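Local coordinates for uncharacterized protein AbaSI (Acinetobacter baumannii, PDB 4PAR) that probably cleaves DNA at sites marked by 5-hydroxymethylcytosine, as a restriction endonuclease that joins a VSR-like nuclease domain to an SRA-like domain, at residues F[39-43]-F[163-167]; F[182-186]-F[306-310]; F[28-33]-F[140-146]; F[25-29]-F[123-127]. The protein carries 3 engineered substitutions. All coordinates share one frame; numbering follows the deposited sequence.

Contact 1 of 4, residues F[39-43]-F[163-167]; sequences DFTLK and FKEWN
Trp166 packs against Thr41 and Lys43 where two loops meet at the surface of the chain: residues 39-43 lead from helix 26-37 into strand 45-51, and residues 163-167 link helix 136-159 to helix 168-171. The indole does most of the touching. With CG anti to the backbone N (chi1 176°), it turns one face to Lys43, whose CB sits 3.6 Å from the centroid of the five-membered ring and 14° off its normal, a CH-pi contact. From there the extended lysine chain crosses the ring system, CD ending 3.6 Å from Trp166 NE1 before the amine heads away. Phe40 O comes to the rim of the six-membered ring instead, near its plane at CE3. The backbones are tied by a weak hydrogen bond from Trp166 N to Thr41 O (3.2 Å, 132°).

The 39-43 loop is shaped by an Asx turn. Asp39 OD1 accepts from Thr41 N at 2.9 Å on its anti side and from Thr41 OG1 on its syn side, both donors coming from the same face of the carboxylate, while OD2 makes a salt bridge to Lys154 of helix 136-159. Next to this turn, Phe163 offers its far end: CZ lies 3.9 Å from Thr41 OG1 and 4.0 Å from Leu42 CD1, the leucine crossing the aromatic side chain at about a right angle. Gln66 touches Lys43, Phe163 and Trp166, and Phe40 packs on Tyr28 of the second subunit.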
loop_
_atom_site.group_PDB
_atom_site.type_symbol
_atom_site.label_atom_id
_atom_site.label_comp_id
_atom_site.label_asym_id
_atom_site.label_seq_id
_atom_site.Cartn_x
_atom_site.Cartn_y
_atom_site.Cartn_z
ATOM N N ASP F 39 8.040 -22.217 -27.348
ATOM C CA ASP F 39 8.760 -23.309 -26.700
ATOM C C ASP F 39 8.860 -22.997 -25.215
ATOM O O ASP F 39 9.568 -22.072 -24.815
ATOM C CB ASP F 39 10.155 -23.495 -27.300
ATOM C CG ASP F 39 10.900 -24.693 -26.714
ATOM O OD1 ASP F 39 10.460 -25.252 -25.685
ATOM O OD2 ASP F 39 11.941 -25.075 -27.288
ATOM N N PHE F 40 8.153 -23.765 -24.395
ATOM C CA PHE F 40 8.121 -23.486 -22.966
ATOM C C PHE F 40 9.109 -24.323 -22.158
ATOM O O PHE F 40 9.140 -24.249 -20.931
ATOM C CB PHE F 40 6.697 -23.639 -22.450
ATOM C CG PHE F 40 5.781 -22.568 -22.959
ATOM C CD1 PHE F 40 5.090 -22.736 -24.148
ATOM C CD2 PHE F 40 5.658 -21.367 -22.282
ATOM C CE1 PHE F 40 4.266 -21.740 -24.632
ATOM C CE2 PHE F 40 4.838 -20.368 -22.760
ATOM C CZ PHE F 40 4.141 -20.555 -23.937
ATOM N N THR F 41 9.933 -25.104 -22.845
ATOM C CA THR F 41 11.111 -25.662 -22.196
ATOM C C THR F 41 12.097 -24.520 -21.941
ATOM O O THR F 41 13.076 -24.677 -21.210
ATOM C CB THR F 41 11.783 -26.762 -23.040
ATOM O OG1 THR F 41 12.282 -26.200 -24.259
ATOM C CG2 THR F 41 10.790 -27.870 -23.361
ATOM N N LEU F 42 11.817 -23.371 -22.551
ATOM C CA LEU F 42 12.612 -22.163 -22.369
ATOM C C LEU F 42 12.005 -21.244 -21.316
ATOM O O LEU F 42 10.940 -20.673 -21.526
ATOM C CB LEU F 42 12.737 -21.405 -23.691
ATOM C CG LEU F 42 13.966 -21.655 -24.562
ATOM C CD1 LEU F 42 14.228 -23.140 -24.741
ATOM C CD2 LEU F 42 13.771 -20.979 -25.907
ATOM N N LYS F 43 12.685 -21.092 -20.187
ATOM C CA LYS F 43 12.224 -20.160 -19.168
ATOM C C LYS F 43 12.476 -18.747 -19.660
ATOM O O LYS F 43 13.459 -18.499 -20.358
ATOM C CB LYS F 43 12.928 -20.407 -17.829
ATOM C CG LYS F 43 12.438 -19.520 -16.693
ATOM C CD LYS F 43 13.091 -19.876 -15.365
ATOM C CE LYS F 43 12.639 -18.930 -14.259
ATOM N NZ LYS F 43 13.237 -19.265 -12.936
ATOM N N PHE F 163 22.134 -28.374 -22.113
ATOM C CA PHE F 163 20.798 -27.797 -21.968
ATOM C C PHE F 163 19.929 -28.556 -20.972
ATOM O O PHE F 163 19.767 -29.773 -21.069
ATOM C CB PHE F 163 20.089 -27.740 -23.323
ATOM C CG PHE F 163 18.671 -27.239 -23.249
ATOM C CD1 PHE F 163 18.403 -25.882 -23.179
ATOM C CD2 PHE F 163 17.605 -28.126 -23.258
ATOM C CE1 PHE F 163 17.101 -25.417 -23.114
ATOM C CE2 PHE F 163 16.301 -27.667 -23.194
ATOM C CZ PHE F 163 16.049 -26.312 -23.122
ATOM N N LYS F 164 19.363 -27.816 -20.024
ATOM C CA LYS F 164 18.479 -28.381 -19.014
ATOM C C LYS F 164 17.081 -27.799 -19.163
ATOM O O LYS F 164 16.872 -26.606 -18.933
ATOM C CB LYS F 164 19.030 -28.110 -17.610
ATOM C CG LYS F 164 20.245 -28.961 -17.246
ATOM C CD LYS F 164 20.994 -28.410 -16.040
ATOM C CE LYS F 164 21.910 -27.261 -16.439
ATOM N NZ LYS F 164 22.967 -27.702 -17.395
ATOM N N GLU F 165 16.122 -28.636 -19.549
ATOM C CA GLU F 165 14.774 -28.149 -19.817
ATOM C C GLU F 165 14.130 -27.620 -18.543
ATOM O O GLU F 165 14.501 -27.999 -17.433
ATOM C CB GLU F 165 13.906 -29.241 -20.445
ATOM C CG GLU F 165 13.608 -30.423 -19.551
ATOM C CD GLU F 165 12.718 -31.440 -20.239
ATOM O OE1 GLU F 165 12.279 -31.169 -21.379
ATOM O OE2 GLU F 165 12.459 -32.509 -19.646
ATOM N N TRP F 166 13.167 -26.728 -18.716
ATOM C CA TRP F 166 12.598 -25.979 -17.609
ATOM C C TRP F 166 11.422 -26.702 -16.954
ATOM O O TRP F 166 10.516 -27.180 -17.640
ATOM C CB TRP F 166 12.174 -24.604 -18.114
ATOM C CG TRP F 166 11.487 -23.744 -17.116
ATOM C CD1 TRP F 166 11.766 -23.633 -15.786
ATOM C CD2 TRP F 166 10.392 -22.861 -17.374
ATOM N NE1 TRP F 166 10.910 -22.731 -15.198
ATOM C CE2 TRP F 166 10.056 -22.245 -16.154
ATOM C CE3 TRP F 166 9.665 -22.531 -18.520
ATOM C CZ2 TRP F 166 9.027 -21.318 -16.051
ATOM C CZ3 TRP F 166 8.648 -21.613 -18.415
ATOM C CH2 TRP F 166 8.336 -21.016 -17.190
ATOM N N ASN F 167 11.449 -26.789 -15.626
ATOM C CA ASN F 167 10.328 -27.344 -14.867
ATOM C C ASN F 167 10.002 -26.535 -13.610
ATOM O O ASN F 167 10.852 -26.364 -12.738
ATOM C CB ASN F 167 10.614 -28.793 -14.478
ATOM C CG ASN F 167 9.422 -29.459 -13.817
ATOM O OD1 ASN F 167 8.271 -29.115 -14.091
ATOM N ND2 ASN F 167 9.693 -30.412 -12.936
#

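Contact 2 of 4, residues F[182-186]-F[306-310]. Engineered in segment 306-310: Ser309 (natural residue Cys).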
loop_
_atom_site.group_PDB
_atom_site.type_symbol
_atom_site.label_atom_id
_atom_site.label_comp_id
_atom_site.label_asym_id
_atom_site.label_seq_id
_atom_site.Cartn_x
_atom_site.Cartn_y
_atom_site.Cartn_z
ATOM N N ARG F 182 25.176 -30.647 -8.243
ATOM C CA ARG F 182 25.802 -29.330 -8.225
ATOM C C ARG F 182 24.827 -28.168 -8.378
ATOM O O ARG F 182 23.690 -28.332 -8.821
ATOM C CB ARG F 182 26.862 -29.236 -9.323
ATOM C CG ARG F 182 26.344 -29.500 -10.726
ATOM C CD ARG F 182 27.432 -29.218 -11.749
ATOM N NE ARG F 182 27.264 -29.993 -12.975
ATOM C CZ ARG F 182 28.190 -30.092 -13.924
ATOM N NH1 ARG F 182 29.351 -29.464 -13.788
ATOM N NH2 ARG F 182 27.957 -30.819 -15.009
ATOM N N ILE F 183 25.305 -26.989 -7.997
ATOM C CA ILE F 183 24.579 -25.743 -8.161
ATOM C C ILE F 183 25.460 -24.766 -8.924
ATOM O O ILE F 183 26.557 -24.412 -8.471
ATOM C CB ILE F 183 24.167 -25.141 -6.810
ATOM C CG1 ILE F 183 23.133 -26.041 -6.130
ATOM C CG2 ILE F 183 23.621 -23.734 -6.998
ATOM C CD1 ILE F 183 22.653 -25.521 -4.797
ATOM N N SER F 184 24.972 -24.339 -10.084
ATOM C CA SER F 184 25.754 -23.535 -11.012
ATOM C C SER F 184 25.092 -22.198 -11.332
ATOM O O SER F 184 23.897 -22.012 -11.113
ATOM C CB SER F 184 25.989 -24.316 -12.307
ATOM O OG SER F 184 26.575 -23.495 -13.304
ATOM N N LEU F 185 25.883 -21.268 -11.852
ATOM C CA LEU F 185 25.371 -19.971 -12.267
ATOM C C LEU F 185 24.645 -20.092 -13.595
ATOM O O LEU F 185 23.712 -19.339 -13.878
ATOM C CB LEU F 185 26.506 -18.956 -12.373
ATOM C CG LEU F 185 27.166 -18.591 -11.046
ATOM C CD1 LEU F 185 28.264 -17.568 -11.255
ATOM C CD2 LEU F 185 26.126 -18.066 -10.079
ATOM N N ALA F 186 25.080 -21.046 -14.410
ATOM C CA ALA F 186 24.434 -21.301 -15.687
ATOM C C ALA F 186 23.018 -21.833 -15.467
ATOM O O ALA F 186 22.116 -21.576 -16.263
ATOM C CB ALA F 186 25.253 -22.281 -16.508
ATOM N N ARG F 306 35.560 -14.122 -6.466
ATOM C CA ARG F 306 34.843 -15.339 -6.842
ATOM C C ARG F 306 35.748 -16.302 -7.603
ATOM O O ARG F 306 36.130 -16.050 -8.748
ATOM C CB ARG F 306 33.616 -15.002 -7.694
ATOM C CG ARG F 306 32.799 -16.218 -8.091
ATOM C CD ARG F 306 31.608 -15.828 -8.944
ATOM N NE ARG F 306 31.998 -15.453 -10.300
ATOM C CZ ARG F 306 31.168 -14.912 -11.188
ATOM N NH1 ARG F 306 29.906 -14.677 -10.856
ATOM N NH2 ARG F 306 31.601 -14.602 -12.402
ATOM N N VAL F 307 36.096 -17.405 -6.947
ATOM C CA VAL F 307 36.956 -18.411 -7.552
ATOM C C VAL F 307 36.218 -19.582 -8.201
ATOM O O VAL F 307 36.822 -20.343 -8.959
ATOM C CB VAL F 307 37.937 -18.982 -6.513
ATOM C CG1 VAL F 307 38.904 -17.900 -6.059
ATOM C CG2 VAL F 307 37.175 -19.566 -5.331
ATOM N N LYS F 308 34.922 -19.731 -7.936
ATOM C CA LYS F 308 34.200 -20.859 -8.533
ATOM C C LYS F 308 32.762 -20.509 -8.898
ATOM O O LYS F 308 32.085 -19.782 -8.178
ATOM C CB LYS F 308 34.223 -22.077 -7.596
ATOM C CG LYS F 308 35.504 -22.922 -7.688
ATOM C CD LYS F 308 35.470 -24.162 -6.788
ATOM C CE LYS F 308 34.525 -25.245 -7.316
ATOM N NZ LYS F 308 35.001 -25.893 -8.575
ATOM N N SER F 309 32.315 -21.013 -10.043
ATOM C CA SER F 309 30.949 -20.791 -10.503
ATOM C C SER F 309 30.013 -21.967 -10.209
ATOM O O SER F 309 28.824 -21.918 -10.533
ATOM C CB SER F 309 30.947 -20.489 -12.003
ATOM O OG SER F 309 31.700 -19.319 -12.282
ATOM N N GLU F 310 30.550 -23.027 -9.612
ATOM C CA GLU F 310 29.766 -24.227 -9.328
ATOM C C GLU F 310 30.106 -24.799 -7.957
ATOM O O GLU F 310 31.271 -24.806 -7.557
ATOM C CB GLU F 310 30.005 -25.289 -10.405
ATOM C CG GLU F 310 29.678 -24.830 -11.820
ATOM C CD GLU F 310 29.989 -25.883 -12.864
ATOM O OE1 GLU F 310 30.721 -26.842 -12.542
ATOM O OE2 GLU F 310 29.499 -25.751 -14.005
#
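Arg182 and Glu310 are brought alongside each other by their torsions: chi1 of 58° sets Arg182 CG between its own N and carbonyl carbon, chi1 of -58° leaves Glu310 CG beside its N, and both chains then run out extended in the same direction. Glu310 OE1 reaches the guanidinium edge near its plane, forming a salt bridge with NH1 at 3.2 Å; the two planes stand 76° apart, and the hydrogen bond within it is weak. Ser184 OG lies 3.7 Å from Glu310 CG and also accepts from Ala186 N, an ST turn.

In the backbone that carries these groups, Ser184 and Glu310 form an antiparallel non-hydrogen-bonded pair, CA to CA 4.4 Å, that joins strand 182-184 to strand 302-312 in the sheet of the SRA-like domain. Ile183 O receives a CA-H...O contact from Glu310 CA (3.3 Å), and Leu185 N donates to the carbonyl O of the engineered Ser309 at 3.3 Å. Further along, Leu185 CD1 packs by the Arg306 guanidinium, beyond a classic beta bulge where Val307 and Lys308 both face Leu290.

Across the segments one N-H...O bond and CA-H...O contacts hold the pairing; with Arg182 exposed, solvent would probably screen the salt bridge alongside.

Contact 3 of 4, residues F[28-33]-F[140-146]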
loop_
_atom_site.group_PDB
_atom_site.type_symbol
_atom_site.label_atom_id
_atom_site.label_comp_id
_atom_site.label_asym_id
_atom_site.label_seq_id
_atom_site.Cartn_x
_atom_site.Cartn_y
_atom_site.Cartn_z
ATOM N N TYR F 28 3.692 -5.707 -27.160
ATOM C CA TYR F 28 3.490 -6.259 -28.493
ATOM C C TYR F 28 4.647 -7.144 -28.901
ATOM O O TYR F 28 4.466 -8.308 -29.278
ATOM C CB TYR F 28 3.318 -5.156 -29.533
ATOM C CG TYR F 28 2.962 -5.710 -30.891
ATOM C CD1 TYR F 28 1.651 -6.075 -31.184
ATOM C CD2 TYR F 28 3.931 -5.896 -31.873
ATOM C CE1 TYR F 28 1.308 -6.596 -32.415
ATOM C CE2 TYR F 28 3.597 -6.421 -33.117
ATOM C CZ TYR F 28 2.277 -6.768 -33.379
ATOM O OH TYR F 28 1.912 -7.289 -34.600
ATOM N N VAL F 29 5.840 -6.567 -28.818
ATOM C CA VAL F 29 7.053 -7.229 -29.254
ATOM C C VAL F 29 7.294 -8.492 -28.449
ATOM O O VAL F 29 7.530 -9.564 -29.015
ATOM C CB VAL F 29 8.261 -6.295 -29.137
ATOM C CG1 VAL F 29 9.548 -7.057 -29.385
ATOM C CG2 VAL F 29 8.119 -5.137 -30.120
ATOM N N VAL F 30 7.201 -8.372 -27.129
ATOM C CA VAL F 30 7.494 -9.507 -26.269
ATOM C C VAL F 30 6.467 -10.615 -26.457
ATOM O O VAL F 30 6.831 -11.779 -26.656
ATOM C CB VAL F 30 7.550 -9.093 -24.794
ATOM C CG1 VAL F 30 7.694 -10.322 -23.898
ATOM C CG2 VAL F 30 8.705 -8.111 -24.572
ATOM N N SER F 31 5.187 -10.261 -26.412
ATOM C CA SER F 31 4.148 -11.278 -26.525
ATOM C C SER F 31 4.265 -11.992 -27.868
ATOM O O SER F 31 4.133 -13.222 -27.941
ATOM C CB SER F 31 2.755 -10.673 -26.352
ATOM O OG SER F 31 2.450 -9.777 -27.404
ATOM N N ARG F 32 4.552 -11.235 -28.927
ATOM C CA ARG F 32 4.671 -11.864 -30.235
ATOM C C ARG F 32 5.882 -12.798 -30.279
ATOM O O ARG F 32 5.794 -13.900 -30.827
ATOM C CB ARG F 32 4.756 -10.829 -31.360
ATOM C CG ARG F 32 4.768 -11.492 -32.728
ATOM C CD ARG F 32 4.687 -10.511 -33.874
ATOM N NE ARG F 32 4.975 -11.172 -35.145
ATOM C CZ ARG F 32 4.059 -11.732 -35.928
ATOM N NH1 ARG F 32 2.777 -11.715 -35.579
ATOM N NH2 ARG F 32 4.425 -12.309 -37.063
ATOM N N ILE F 33 7.000 -12.373 -29.691
ATOM C CA ILE F 33 8.184 -13.234 -29.625
ATOM C C ILE F 33 7.864 -14.548 -28.927
ATOM O O ILE F 33 8.137 -15.627 -29.457
ATOM C CB ILE F 33 9.363 -12.565 -28.885
ATOM C CG1 ILE F 33 9.968 -11.451 -29.735
ATOM C CG2 ILE F 33 10.445 -13.593 -28.547
ATOM C CD1 ILE F 33 11.132 -10.769 -29.079
ATOM N N HIS F 140 7.945 -7.362 -37.551
ATOM C CA HIS F 140 7.776 -8.808 -37.598
ATOM C C HIS F 140 9.034 -9.519 -38.089
ATOM O O HIS F 140 9.385 -10.575 -37.572
ATOM C CB HIS F 140 6.594 -9.178 -38.493
ATOM C CG HIS F 140 5.262 -8.822 -37.911
ATOM N ND1 HIS F 140 4.079 -9.015 -38.592
ATOM C CD2 HIS F 140 4.925 -8.289 -36.713
ATOM C CE1 HIS F 140 3.072 -8.611 -37.840
ATOM N NE2 HIS F 140 3.557 -8.167 -36.695
ATOM N N GLN F 141 9.707 -8.944 -39.085
ATOM C CA GLN F 141 10.945 -9.529 -39.597
ATOM C C GLN F 141 12.025 -9.561 -38.512
ATOM O O GLN F 141 12.625 -10.613 -38.249
ATOM C CB GLN F 141 11.435 -8.758 -40.826
ATOM C CG GLN F 141 10.605 -9.013 -42.082
ATOM C CD GLN F 141 10.921 -8.050 -43.214
ATOM O OE1 GLN F 141 11.705 -7.115 -43.051
ATOM N NE2 GLN F 141 10.305 -8.274 -44.369
ATOM N N GLN F 142 12.255 -8.411 -37.879
ATOM C CA GLN F 142 13.171 -8.325 -36.740
ATOM C C GLN F 142 12.876 -9.395 -35.674
ATOM O O GLN F 142 13.780 -10.087 -35.168
ATOM C CB GLN F 142 13.099 -6.929 -36.108
ATOM C CG GLN F 142 13.363 -5.773 -37.077
ATOM C CD GLN F 142 13.390 -4.411 -36.388
ATOM O OE1 GLN F 142 13.986 -4.249 -35.324
ATOM N NE2 GLN F 142 12.731 -3.431 -36.991
ATOM N N ILE F 143 11.602 -9.543 -35.336
ATOM C CA ILE F 143 11.226 -10.535 -34.340
ATOM C C ILE F 143 11.504 -11.957 -34.837
ATOM O O ILE F 143 11.972 -12.803 -34.076
ATOM C CB ILE F 143 9.756 -10.379 -33.947
ATOM C CG1 ILE F 143 9.593 -9.111 -33.109
ATOM C CG2 ILE F 143 9.264 -11.605 -33.190
ATOM C CD1 ILE F 143 8.169 -8.626 -33.004
ATOM N N ASP F 144 11.250 -12.206 -36.119
ATOM C CA ASP F 144 11.466 -13.531 -36.694
ATOM C C ASP F 144 12.933 -13.935 -36.604
ATOM O O ASP F 144 13.256 -15.057 -36.182
ATOM C CB ASP F 144 10.998 -13.577 -38.150
ATOM C CG ASP F 144 9.485 -13.548 -38.282
ATOM O OD1 ASP F 144 8.786 -13.790 -37.273
ATOM O OD2 ASP F 144 8.992 -13.290 -39.401
ATOM N N LYS F 145 13.823 -13.021 -36.989
ATOM C CA LYS F 145 15.251 -13.319 -36.911
ATOM C C LYS F 145 15.659 -13.534 -35.448
ATOM O O LYS F 145 16.442 -14.440 -35.149
ATOM C CB LYS F 145 16.100 -12.215 -37.570
ATOM C CG LYS F 145 16.021 -10.849 -36.907
ATOM C CD LYS F 145 16.954 -9.819 -37.531
ATOM C CE LYS F 145 16.745 -8.441 -36.897
ATOM N NZ LYS F 145 16.566 -8.501 -35.408
ATOM N N ILE F 146 15.112 -12.737 -34.532
ATOM C CA ILE F 146 15.405 -12.963 -33.117
ATOM C C ILE F 146 15.000 -14.376 -32.672
ATOM O O ILE F 146 15.766 -15.067 -31.993
ATOM C CB ILE F 146 14.711 -11.918 -32.231
ATOM C CG1 ILE F 146 15.469 -10.592 -32.316
ATOM C CG2 ILE F 146 14.647 -12.390 -30.785
ATOM C CD1 ILE F 146 14.931 -9.518 -31.411
#
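Arg32 reaches His140 with CG anti to the backbone N (chi1 -175°) and the chain extended to NE, where a turn about CD-NE lays the guanidinium on the ring. Its CB already heads for helix 140-146. CD is the first atom to touch, 3.6 Å from His140 CD2 on one hand and near Ile143 CD1 on the other. NE follows over the imidazole, 3.3 Å from CD2, and CZ settles 3.5 Å above the centre of the ring, the two planes stacked only 13° apart. At the tip, NH2 lies above the ND1 side and also donates to Asn38 OD1 of the second subunit.

While the guanidinium covers a face of His140, Tyr28 takes its edge: OH and NE2 are hydrogen-bonded at 2.8 Å, and either may be the donor. The stack and the edge bond together restrict rotation about CB-CG. Deeper in, the chemistry turns apolar. Ile143 CG2 meets Ile33 CG1 at 3.5 Å and its CD1 meets Val29 CG1 at 4.2 Å, while Ile33 CD1 touches Ile146 CG2.

The helix segments run in broadly the same direction, their axes 10.3 Å apart and crossing at -46°. Ile33 and Ile146 both rest on Ile71 of the central mixed sheet, an arrangement of helices packed on a sheet that suits the PD-(D/E)XK nuclease fold, here with the second subunit against the Tyr28, Arg32 and His140 end.

Contact 4 of 4, residues F[25-29]-F[123-127]; sequences YEAYV and VNVFK
Tyr25 and Val125 make the closely packed end of this contact, at the N-cap residue of helix 26-37. Tyr25 CG stands anti to its carbonyl carbon (chi1 -78°), which swings the phenol ring over the loop following strand 119-124. Val125 CB approaches ring atom CD2 at 3.8 Å, CG1 touches Tyr25 CB at 3.9 Å, and CG2 lies over a face of the ring, displaced toward its rim. Phe126 then completes a T-shaped pair, presenting its edge to the tyrosine face with centroids 5.6 Å apart and planes at 80°; the nearest atoms are the two CE1 carbons, at 4.0 Å. Val125 CG2 also sits over the centre of the Phe126 ring, placing this methyl against both aromatic faces.

One turn into the helix the fit is sparser. Val29 CG1 and Val123 CG2 meet tip to tip at 3.9 Å, but Val29 CG2 and Val125 CG1 are 4.5 Å apart, and Val73 of strand 69-74 contributes by touching Tyr25, Val29 and Val125. The solvent side is that of Asn124, at the strand end, and of Lys127, both exposed, with Phe126 partly so. Polar links such as Tyr25 N to Glu75 OE2 and Asn124 N to Gln142 OE1 run to neighbouring parts of the domain.

No hydrogen bond crosses between the segments, so helix start and strand end are joined by apolar packing and an edge-to-face aromatic pair, which depend on fit and burial rather than on directed bonds.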
loop_
_atom_site.group_PDB
_atom_site.type_symbol
_atom_site.label_atom_id
_atom_site.label_comp_id
_atom_site.label_asym_id
_atom_site.label_seq_id
_atom_site.Cartn_x
_atom_site.Cartn_y
_atom_site.Cartn_z
ATOM N N TYR F 25 5.720 -0.033 -26.936
ATOM C CA TYR F 25 5.715 -1.176 -27.843
ATOM C C TYR F 25 6.192 -2.476 -27.190
ATOM O O TYR F 25 6.386 -3.480 -27.878
ATOM C CB TYR F 25 6.560 -0.866 -29.077
ATOM C CG TYR F 25 5.846 0.027 -30.067
ATOM C CD1 TYR F 25 5.444 1.308 -29.713
ATOM C CD2 TYR F 25 5.569 -0.412 -31.353
ATOM C CE1 TYR F 25 4.785 2.126 -30.609
ATOM C CE2 TYR F 25 4.911 0.402 -32.258
ATOM C CZ TYR F 25 4.521 1.670 -31.880
ATOM O OH TYR F 25 3.868 2.485 -32.777
ATOM N N GLU F 26 6.403 -2.444 -25.875
ATOM C CA GLU F 26 6.949 -3.589 -25.137
ATOM C C GLU F 26 6.070 -4.850 -25.199
ATOM O O GLU F 26 6.513 -5.910 -25.656
ATOM C CB GLU F 26 7.177 -3.190 -23.676
ATOM C CG GLU F 26 7.745 -4.291 -22.798
ATOM C CD GLU F 26 7.459 -4.068 -21.321
ATOM O OE1 GLU F 26 6.874 -3.011 -20.977
ATOM O OE2 GLU F 26 7.812 -4.957 -20.509
ATOM N N ALA F 27 4.825 -4.724 -24.747
ATOM C CA ALA F 27 3.875 -5.834 -24.742
ATOM C C ALA F 27 3.750 -6.506 -26.101
ATOM O O ALA F 27 3.712 -7.732 -26.188
ATOM C CB ALA F 27 2.517 -5.356 -24.291
ATOM N N TYR F 28 3.692 -5.707 -27.160
ATOM C CA TYR F 28 3.490 -6.259 -28.493
ATOM C C TYR F 28 4.647 -7.144 -28.901
ATOM O O TYR F 28 4.466 -8.308 -29.278
ATOM C CB TYR F 28 3.318 -5.156 -29.533
ATOM C CG TYR F 28 2.962 -5.710 -30.891
ATOM C CD1 TYR F 28 1.651 -6.075 -31.184
ATOM C CD2 TYR F 28 3.931 -5.896 -31.873
ATOM C CE1 TYR F 28 1.308 -6.596 -32.415
ATOM C CE2 TYR F 28 3.597 -6.421 -33.117
ATOM C CZ TYR F 28 2.277 -6.768 -33.379
ATOM O OH TYR F 28 1.912 -7.289 -34.600
ATOM N N VAL F 29 5.840 -6.567 -28.818
ATOM C CA VAL F 29 7.053 -7.229 -29.254
ATOM C C VAL F 29 7.294 -8.492 -28.449
ATOM O O VAL F 29 7.530 -9.564 -29.015
ATOM C CB VAL F 29 8.261 -6.295 -29.137
ATOM C CG1 VAL F 29 9.548 -7.057 -29.385
ATOM C CG2 VAL F 29 8.119 -5.137 -30.120
ATOM N N VAL F 123 14.995 -4.373 -30.895
ATOM C CA VAL F 123 13.942 -4.204 -31.882
ATOM C C VAL F 123 13.629 -2.725 -32.075
ATOM O O VAL F 123 13.193 -2.053 -31.146
ATOM C CB VAL F 123 12.680 -4.956 -31.483
ATOM C CG1 VAL F 123 11.652 -4.884 -32.612
ATOM C CG2 VAL F 123 13.022 -6.402 -31.147
ATOM N N ASN F 124 13.860 -2.224 -33.286
ATOM C CA ASN F 124 13.649 -0.812 -33.581
ATOM C C ASN F 124 12.263 -0.570 -34.140
ATOM O O ASN F 124 11.949 -0.990 -35.254
ATOM C CB ASN F 124 14.701 -0.308 -34.562
ATOM C CG ASN F 124 16.102 -0.596 -34.097
ATOM O OD1 ASN F 124 16.692 -1.609 -34.469
ATOM N ND2 ASN F 124 16.643 0.285 -33.262
ATOM N N VAL F 125 11.443 0.121 -33.359
ATOM C CA VAL F 125 10.030 0.266 -33.666
ATOM C C VAL F 125 9.676 1.563 -34.388
ATOM O O VAL F 125 8.521 1.778 -34.747
ATOM C CB VAL F 125 9.209 0.184 -32.388
ATOM C CG1 VAL F 125 9.467 -1.145 -31.700
ATOM C CG2 VAL F 125 9.566 1.340 -31.476
ATOM N N PHE F 126 10.663 2.424 -34.608
ATOM C CA PHE F 126 10.401 3.696 -35.271
ATOM C C PHE F 126 11.247 3.863 -36.524
ATOM O O PHE F 126 12.469 3.722 -36.480
ATOM C CB PHE F 126 10.651 4.860 -34.312
ATOM C CG PHE F 126 9.716 4.889 -33.138
ATOM C CD1 PHE F 126 8.402 4.487 -33.273
ATOM C CD2 PHE F 126 10.154 5.312 -31.899
ATOM C CE1 PHE F 126 7.544 4.510 -32.192
ATOM C CE2 PHE F 126 9.305 5.341 -30.818
ATOM C CZ PHE F 126 7.998 4.938 -30.961
ATOM N N LYS F 127 10.591 4.161 -37.642
ATOM C CA LYS F 127 11.302 4.429 -38.882
ATOM C C LYS F 127 11.931 5.819 -38.806
ATOM O O LYS F 127 13.150 5.952 -38.706
ATOM C CB LYS F 127 10.370 4.304 -40.100
ATOM C CG LYS F 127 8.985 4.925 -39.947
ATOM C CD LYS F 127 8.297 5.083 -41.302
ATOM C CE LYS F 127 7.002 5.882 -41.188
ATOM N NZ LYS F 127 6.398 6.140 -42.522
#

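How the contacts relate
Contacts 3 and 4 are buried neighbours, their centres about 9 Å apart. They share Tyr28 and Val29 on helix 26-37 and join it to helix 136-159 and to strand 119-124, and those two elements meet each other through Gln142 and Asn124. Contact 4 is wholly apolar across its segments, whereas contact 3 adds a polar layer at the subunit interface. Contact 1 is a surface meeting of loops that follow the same two helices, held by an indole and one weak backbone bond. Contact 2, partly buried and about 33 Å from contact 3 between centres, belongs to the SRA-like sheet and relies on strand pairing and a salt bridge.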